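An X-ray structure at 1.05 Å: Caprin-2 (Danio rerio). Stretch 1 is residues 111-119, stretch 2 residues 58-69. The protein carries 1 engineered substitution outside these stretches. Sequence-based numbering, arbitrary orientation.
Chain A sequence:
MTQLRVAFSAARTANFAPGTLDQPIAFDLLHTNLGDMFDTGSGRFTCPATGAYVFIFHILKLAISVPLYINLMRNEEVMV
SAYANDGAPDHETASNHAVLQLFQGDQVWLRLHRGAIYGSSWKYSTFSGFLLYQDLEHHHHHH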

# COMPACT_ATOMS: atom_id res chain seq x y z
N ARG A 111 12.61 -4.48 9.89
CA ARG A 111 12.91 -4.82 11.26
C ARG A 111 11.63 -5.05 12.05
O ARG A 111 10.72 -4.21 12.02
CB ARG A 111 13.73 -3.71 11.93
CG ARG A 111 14.18 -4.06 13.33
CD ARG A 111 15.13 -3.02 13.88
NE ARG A 111 14.45 -1.78 14.21
CZ ARG A 111 15.04 -0.77 14.84
NH1 ARG A 111 16.31 -0.86 15.20
NH2 ARG A 111 14.35 0.33 15.11
N LEU A 112 11.57 -6.18 12.75
CA LEU A 112 10.53 -6.45 13.71
C LEU A 112 10.94 -5.80 15.02
O LEU A 112 11.78 -6.33 15.74
CB LEU A 112 10.32 -7.96 13.88
CG LEU A 112 9.24 -8.37 14.87
CD1 LEU A 112 7.89 -7.79 14.50
CD2 LEU A 112 9.17 -9.89 14.97
N HIS A 113 10.42 -4.61 15.28
CA HIS A 113 10.78 -3.91 16.50
C HIS A 113 10.16 -4.61 17.71
O HIS A 113 10.88 -4.99 18.64
CB HIS A 113 10.34 -2.45 16.42
CG HIS A 113 10.45 -1.72 17.72
ND1 HIS A 113 11.65 -1.56 18.38
CD2 HIS A 113 9.51 -1.14 18.50
CE1 HIS A 113 11.44 -0.90 19.51
NE2 HIS A 113 10.15 -0.63 19.60
N ARG A 114 8.84 -4.79 17.68
CA ARG A 114 8.09 -5.52 18.70
C ARG A 114 6.97 -6.28 18.02
O ARG A 114 6.53 -5.90 16.93
CB ARG A 114 7.51 -4.58 19.76
CG ARG A 114 8.54 -3.88 20.64
CD ARG A 114 7.88 -3.09 21.78
NE ARG A 114 7.07 -3.98 22.61
CZ ARG A 114 5.88 -3.68 23.13
NH1 ARG A 114 5.34 -2.48 22.94
NH2 ARG A 114 5.22 -4.59 23.82
N GLY A 115 6.50 -7.34 18.67
CA GLY A 115 5.38 -8.11 18.18
C GLY A 115 5.82 -9.39 17.51
O GLY A 115 6.98 -9.81 17.62
N ALA A 116 4.88 -10.02 16.82
CA ALA A 116 5.12 -11.29 16.16
C ALA A 116 4.31 -11.34 14.88
O ALA A 116 3.23 -10.76 14.80
CB ALA A 116 4.76 -12.46 17.08
N ILE A 117 4.85 -12.03 13.88
CA ILE A 117 4.33 -12.02 12.52
C ILE A 117 3.68 -13.34 12.12
O ILE A 117 4.23 -14.41 12.38
CB ILE A 117 5.47 -11.71 11.52
CG1 ILE A 117 6.08 -10.34 11.84
CG2 ILE A 117 4.98 -11.79 10.07
CD1 ILE A 117 7.29 -9.98 11.00
N TYR A 118 2.52 -13.24 11.48
CA TYR A 118 1.82 -14.39 10.93
C TYR A 118 2.34 -14.78 9.56
O TYR A 118 2.37 -13.96 8.63
CB TYR A 118 0.32 -14.09 10.83
CG TYR A 118 -0.49 -15.29 10.41
CD1 TYR A 118 -0.87 -16.24 11.35
CD2 TYR A 118 -0.85 -15.48 9.09
CE1 TYR A 118 -1.60 -17.35 10.97
CE2 TYR A 118 -1.58 -16.59 8.71
CZ TYR A 118 -1.96 -17.52 9.65
OH TYR A 118 -2.69 -18.62 9.27
N GLY A 119 2.74 -16.04 9.43
CA GLY A 119 3.12 -16.59 8.15
C GLY A 119 2.31 -17.82 7.81
O GLY A 119 2.11 -18.70 8.65
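Stretch 2, residues 58-69: HILKLAISVPLY

Stretch 2 meets stretch 1 twice, running in as a strand through His58 and Ile59, looping out, and returning as a strand at Leu68. The Tyr69 end pairs antiparallel to Arg114, while Lys61 makes a single backbone bridge to Ile117, and together the two stretches bury 765 Å².

Backbone hydrogen bonds set the register. Arg114 lies opposite Tyr69, with Tyr69 N donating to Arg114 O (3.0 Å) and His113 N to Tyr69 O (2.9 Å). At the other end Tyr118 N donates to Leu60 O (2.8 Å) and Leu62 N to Ala116 O (2.9 Å), bracketing that bridge. Between these pairings, water 1 donates to Val66 O (2.8 Å) and accepts from Ala116 N (3.0 Å), while Lys61 NZ ties the loop internally by bonding to Leu62 O (3.0 Å) and Val66 O (2.9 Å).

Gly115 is dictated by shape: its phi is positive, and a CB would clash with Pro67 O and Leu68 CA.

Apolar packing fills in around this frame. Leu112 CD1 touches Leu68 CD1 at 3.4 Å, Ile117 CG1 meets Ile59 CG2 at 3.6 Å, and Ala116 CB rests 3.6 Å from Leu62 CD1. Tyr118 CD2 lies 3.8 Å from Leu60 CD2.

Among the aromatics, His113 turns its edge toward the face of Tyr69, the planes at 85°. Arg114 NH1 reaches Pro67 CG at 3.5 Å.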

# COMPACT_ATOMS: atom_id res chain seq x y z
N HIS A 58 3.45 -5.18 3.80
CA HIS A 58 2.20 -5.47 4.50
C HIS A 58 2.49 -6.62 5.44
O HIS A 58 2.79 -7.72 4.95
CB HIS A 58 1.08 -5.86 3.54
CG HIS A 58 0.57 -4.73 2.71
ND1 HIS A 58 1.14 -4.33 1.52
CD2 HIS A 58 -0.50 -3.92 2.91
CE1 HIS A 58 0.45 -3.31 1.03
NE2 HIS A 58 -0.55 -3.05 1.85
N ILE A 59 2.41 -6.41 6.75
CA ILE A 59 2.78 -7.46 7.70
C ILE A 59 1.60 -7.76 8.63
O ILE A 59 1.13 -6.87 9.33
CB ILE A 59 4.02 -7.06 8.52
CG1 ILE A 59 5.19 -6.65 7.61
CG2 ILE A 59 4.41 -8.17 9.47
CD1 ILE A 59 5.75 -7.74 6.74
N LEU A 60 1.13 -9.00 8.64
CA LEU A 60 0.03 -9.40 9.49
C LEU A 60 0.57 -9.88 10.84
O LEU A 60 1.47 -10.72 10.87
CB LEU A 60 -0.80 -10.51 8.83
CG LEU A 60 -2.13 -10.84 9.50
CD1 LEU A 60 -3.14 -9.74 9.24
CD2 LEU A 60 -2.66 -12.19 9.04
N LYS A 61 0.04 -9.36 11.94
CA LYS A 61 0.50 -9.77 13.26
C LYS A 61 -0.21 -11.03 13.75
O LYS A 61 -1.33 -11.32 13.33
CB LYS A 61 0.30 -8.66 14.28
CG LYS A 61 -1.14 -8.41 14.71
CD LYS A 61 -1.29 -7.15 15.58
CE LYS A 61 -0.51 -7.23 16.89
NZ LYS A 61 -1.02 -8.29 17.80
N LEU A 62 0.46 -11.75 14.64
CA LEU A 62 -0.21 -12.81 15.39
C LEU A 62 -1.29 -12.20 16.28
O LEU A 62 -1.18 -11.06 16.74
CB LEU A 62 0.78 -13.59 16.26
CG LEU A 62 1.89 -14.36 15.54
CD1 LEU A 62 2.62 -15.27 16.52
CD2 LEU A 62 1.33 -15.16 14.39
N ALA A 63 -2.32 -12.99 16.52
CA ALA A 63 -3.43 -12.59 17.37
C ALA A 63 -3.05 -12.79 18.84
O ALA A 63 -3.57 -13.68 19.52
CB ALA A 63 -4.69 -13.36 17.02
N ILE A 64 -2.12 -11.95 19.29
CA ILE A 64 -1.66 -11.93 20.67
C ILE A 64 -1.70 -10.49 21.17
O ILE A 64 -1.75 -9.55 20.37
CB ILE A 64 -0.23 -12.48 20.82
CG1 ILE A 64 0.77 -11.63 20.02
CG2 ILE A 64 -0.17 -13.95 20.40
CD1 ILE A 64 2.21 -12.06 20.18
N SER A 65 -1.67 -10.33 22.48
CA SER A 65 -1.75 -9.02 23.12
C SER A 65 -0.38 -8.35 23.22
O SER A 65 0.04 -7.92 24.29
CB SER A 65 -2.38 -9.13 24.51
OG SER A 65 -3.67 -9.71 24.43
N VAL A 66 0.33 -8.33 22.10
CA VAL A 66 1.56 -7.57 21.93
C VAL A 66 1.40 -6.81 20.63
O VAL A 66 1.06 -7.41 19.61
CB VAL A 66 2.81 -8.48 21.87
CG1 VAL A 66 4.08 -7.63 21.71
CG2 VAL A 66 2.91 -9.38 23.09
N PRO A 67 1.62 -5.49 20.65
CA PRO A 67 1.48 -4.72 19.41
C PRO A 67 2.58 -5.04 18.42
O PRO A 67 3.68 -5.47 18.81
CB PRO A 67 1.58 -3.28 19.89
CG PRO A 67 2.44 -3.37 21.12
CD PRO A 67 1.98 -4.63 21.79
N LEU A 68 2.29 -4.82 17.15
CA LEU A 68 3.25 -5.02 16.08
C LEU A 68 3.84 -3.68 15.65
O LEU A 68 3.10 -2.77 15.27
CB LEU A 68 2.60 -5.72 14.89
CG LEU A 68 3.53 -6.04 13.73
CD1 LEU A 68 4.55 -7.08 14.13
CD2 LEU A 68 2.76 -6.49 12.49
N TYR A 69 5.16 -3.57 15.71
CA TYR A 69 5.91 -2.41 15.22
C TYR A 69 6.91 -2.89 14.19
O TYR A 69 7.76 -3.74 14.50
CB TYR A 69 6.67 -1.72 16.35
CG TYR A 69 5.89 -0.94 17.36
CD1 TYR A 69 5.84 0.45 17.30
CD2 TYR A 69 5.23 -1.57 18.42
CE1 TYR A 69 5.16 1.19 18.24
CE2 TYR A 69 4.55 -0.83 19.37
CZ TYR A 69 4.51 0.55 19.28
OH TYR A 69 3.83 1.29 20.21
O HOH W 1 2.15 -9.14 17.66